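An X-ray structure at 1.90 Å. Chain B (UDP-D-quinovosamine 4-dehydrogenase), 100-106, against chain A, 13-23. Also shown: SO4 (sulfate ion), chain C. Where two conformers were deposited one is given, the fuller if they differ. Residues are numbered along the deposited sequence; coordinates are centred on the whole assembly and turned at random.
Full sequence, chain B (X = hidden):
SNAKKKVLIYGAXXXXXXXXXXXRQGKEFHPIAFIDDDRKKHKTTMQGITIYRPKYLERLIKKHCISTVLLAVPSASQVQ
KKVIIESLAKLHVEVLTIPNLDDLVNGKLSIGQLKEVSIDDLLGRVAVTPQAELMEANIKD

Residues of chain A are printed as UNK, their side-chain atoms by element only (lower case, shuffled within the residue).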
# COMPACT_ATOMS: atom_id res chain seq x y z
N ASN B 100 -11.81 5.11 0.01
CA ASN B 100 -11.59 3.74 -0.44
C ASN B 100 -10.79 3.72 -1.73
O ASN B 100 -10.80 4.68 -2.51
CB ASN B 100 -12.92 3.01 -0.63
CG ASN B 100 -13.68 2.87 0.66
OD1 ASN B 100 -13.07 2.66 1.72
ND2 ASN B 100 -15.01 2.99 0.60
N LEU B 101 -10.13 2.60 -1.96
CA LEU B 101 -9.26 2.44 -3.11
C LEU B 101 -9.92 2.83 -4.43
O LEU B 101 -9.35 3.58 -5.23
CB LEU B 101 -8.75 0.99 -3.19
CG LEU B 101 -7.58 1.14 -4.16
CD1 LEU B 101 -6.21 0.93 -3.51
CD2 LEU B 101 -7.78 0.38 -5.45
N ASP B 102 -11.12 2.33 -4.67
CA ASP B 102 -11.75 2.51 -5.98
C ASP B 102 -12.07 3.97 -6.22
O ASP B 102 -12.13 4.41 -7.36
CB ASP B 102 -13.01 1.64 -6.12
CG ASP B 102 -12.68 0.17 -6.40
OD1 ASP B 102 -11.63 -0.14 -7.00
OD2 ASP B 102 -13.49 -0.69 -6.00
N ASP B 103 -12.24 4.74 -5.15
CA ASP B 103 -12.51 6.18 -5.29
C ASP B 103 -11.23 6.97 -5.48
O ASP B 103 -11.26 8.12 -5.92
CB ASP B 103 -13.31 6.73 -4.10
CG ASP B 103 -14.72 6.14 -4.03
OD1 ASP B 103 -15.31 5.96 -5.12
OD2 ASP B 103 -15.21 5.84 -2.92
N LEU B 104 -10.10 6.37 -5.15
CA LEU B 104 -8.83 7.04 -5.38
C LEU B 104 -8.34 6.84 -6.81
O LEU B 104 -7.65 7.69 -7.37
CB LEU B 104 -7.76 6.49 -4.45
CG LEU B 104 -8.02 6.78 -2.98
CD1 LEU B 104 -6.91 6.14 -2.17
CD2 LEU B 104 -8.06 8.28 -2.79
N VAL B 105 -8.69 5.72 -7.41
CA VAL B 105 -8.00 5.34 -8.66
C VAL B 105 -8.39 6.24 -9.83
O VAL B 105 -7.54 6.71 -10.59
CB VAL B 105 -8.15 3.82 -8.98
CG1 VAL B 105 -9.59 3.46 -9.18
CG2 VAL B 105 -7.32 3.45 -10.22
N ASN B 106 -9.69 6.48 -9.97
CA ASN B 106 -10.20 7.36 -11.01
C ASN B 106 -10.09 8.84 -10.62
O ASN B 106 -10.59 9.72 -11.32
CB ASN B 106 -11.66 7.00 -11.31
CG ASN B 106 -12.56 7.03 -10.06
OD1 ASN B 106 -12.07 7.07 -8.92
ND2 ASN B 106 -13.87 7.00 -10.28
N UNK A 13 -0.45 -3.71 -2.49
CA UNK A 13 -0.62 -2.50 -1.69
C UNK A 13 -1.47 -1.54 -2.51
O UNK A 13 -2.12 -1.96 -3.49
N UNK A 14 -1.46 -0.25 -2.17
CA UNK A 14 -2.33 0.71 -2.83
C UNK A 14 -2.02 0.76 -4.32
O UNK A 14 -2.92 0.71 -5.15
c UNK A 14 -2.19 2.11 -2.22
o UNK A 14 -3.01 3.02 -2.95
N UNK A 15 -0.74 0.86 -4.66
CA UNK A 15 -0.34 0.97 -6.06
C UNK A 15 -0.76 -0.23 -6.89
O UNK A 15 -1.31 -0.07 -7.98
c UNK A 15 1.18 1.22 -6.17
N UNK A 16 -0.49 -1.44 -6.39
CA UNK A 16 -0.83 -2.66 -7.11
C UNK A 16 -2.33 -2.81 -7.35
O UNK A 16 -2.76 -3.20 -8.44
N UNK A 17 -3.14 -2.50 -6.34
CA UNK A 17 -4.58 -2.63 -6.47
C UNK A 17 -5.07 -1.61 -7.50
O UNK A 17 -5.91 -1.93 -8.35
c UNK A 17 -5.31 -2.43 -5.12
c UNK A 17 -5.04 -4.87 -4.49
c UNK A 17 -5.95 -3.28 -2.81
c UNK A 17 -4.99 -3.43 -3.99
N UNK A 18 -4.53 -0.39 -7.44
CA UNK A 18 -4.90 0.63 -8.41
C UNK A 18 -4.49 0.18 -9.81
O UNK A 18 -5.22 0.38 -10.78
c UNK A 18 -4.83 2.57 -6.77
c UNK A 18 -4.29 1.98 -8.08
c UNK A 18 -4.32 3.97 -6.57
o UNK A 18 -4.48 4.82 -7.45
n UNK A 18 -3.69 4.23 -5.45
N UNK A 19 -3.30 -0.42 -9.91
CA UNK A 19 -2.82 -0.94 -11.19
C UNK A 19 -3.77 -2.01 -11.75
O UNK A 19 -4.13 -1.98 -12.93
c UNK A 19 -0.62 -0.96 -13.37
c UNK A 19 -1.39 -1.51 -11.06
c UNK A 19 -0.77 -2.07 -12.35
c UNK A 19 0.59 -2.71 -12.06
N UNK A 20 -4.18 -2.95 -10.91
CA UNK A 20 -5.07 -4.00 -11.38
C UNK A 20 -6.37 -3.37 -11.92
O UNK A 20 -6.88 -3.75 -12.98
c UNK A 20 -5.37 -5.02 -10.26
N UNK A 21 -6.88 -2.40 -11.18
CA UNK A 21 -8.12 -1.71 -11.56
C UNK A 21 -8.00 -1.05 -12.94
O UNK A 21 -8.86 -1.23 -13.81
c UNK A 21 -9.80 0.01 -10.76
n UNK A 21 -10.82 -0.28 -9.96
c UNK A 21 -8.49 -0.68 -10.48
o UNK A 21 -9.90 0.81 -11.69
N UNK A 22 -6.91 -0.33 -13.14
CA UNK A 22 -6.66 0.32 -14.43
C UNK A 22 -6.50 -0.70 -15.56
O UNK A 22 -7.07 -0.54 -16.64
se UNK A 22 -3.83 3.21 -12.99
c UNK A 22 -5.53 2.27 -13.22
c UNK A 22 -5.43 1.22 -14.33
c UNK A 22 -3.11 2.69 -14.68
N UNK A 23 -5.72 -1.75 -15.32
CA UNK A 23 -5.48 -2.76 -16.35
C UNK A 23 -6.76 -3.49 -16.76
O UNK A 23 -6.97 -3.76 -17.94
c UNK A 23 -2.51 -2.44 -17.00
c UNK A 23 -3.00 -3.11 -15.71
c UNK A 23 -4.39 -3.75 -15.91
c UNK A 23 -2.04 -4.15 -15.25
S SO4 C . 2.03 0.68 -1.73
O1 SO4 C . 3.21 1.40 -1.23
O2 SO4 C . 2.48 -0.62 -2.23
O3 SO4 C . 1.09 0.44 -0.65
O4 SO4 C . 1.39 1.40 -2.83
O HOH W 1 -4.51 5.82 -9.99

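Position 13 has no side-chain atoms and sits right before the helix; an ideal CB here would come within 2.4 Å of sulfate O2. It is A:Gly13, whose CA lies 3.6 Å from sulfate O3. Position 14 carries one carbon and then one oxygen, and the oxygen approaches B:Leu101 CD1 at 3.9 Å, while the backbone O lies 3.7 Å from the same methyl. This is the pattern of serine, and in A:Ser14 chi1 is t. Its backbone N donates to sulfate O3 at 3.0 Å, as expected where the first turn of a helix leaves amides free for an anion.

A single carbon at position 15 points away from chain B and identifies A:Ala15, whose N donates to sulfate O4 at 2.9 Å. Position 16 has no side-chain atom and is A:Gly16, buried and out of contact with the partner stretch. Position 17 has four carbons, forked at the second, and its CB packs 3.8 Å from B:Leu101 CD2; the fork marks a leucine. A:Leu17 was deposited in two conformers, of which one is given.

At position 18, three carbons end in one oxygen and one nitrogen, and the second carbon lies 3.9 Å from B:Leu101 CD1. This is A:Gln18. Its NE2 donates to A:Ser14 OG at 2.9 Å, one turn back, and its OE1 lies 3.8 Å from B:Val105 CA.

Position 19 again has four carbons forked at the second, but it points away: A:Leu19. One carbon at position 20, out of reach of chain B, gives A:Ala20. Two carbons, the second bearing an oxygen and a nitrogen, define position 21; the nitrogen is 3.1 Å from B:Asp102 OD1 and the oxygen 3.7 Å from B:Val105 CG1. The residue is A:Asn21. Position 22 is an unbranched chain of two carbons, selenium and a carbon, and its second carbon lies 3.7 Å from B:Val105 CG2; this is selenomethionine, A:Met22. Position 23, four carbons forked at the second and out of reach, is A:Leu23.

The two helices cross at 67°, their axes 9.8 Å apart at closest approach. B:Leu101 and B:Val105 meet successive turns of the partner helix. B:Leu101 fills the space beside A:Ser14, A:Leu17 and A:Gln18; B:Val105 packs beside A:Gln18, A:Asn21 and A:Met22. The B:Leu101–A:Leu17 and B:Val105–A:Met22 pairs are apolar. Water 1 links the chains, donating to A:Gln18 OE1 at 2.7 Å and to B:Val105 O at 3.2 Å.

Chain A (13-23) GSAGLQLANML
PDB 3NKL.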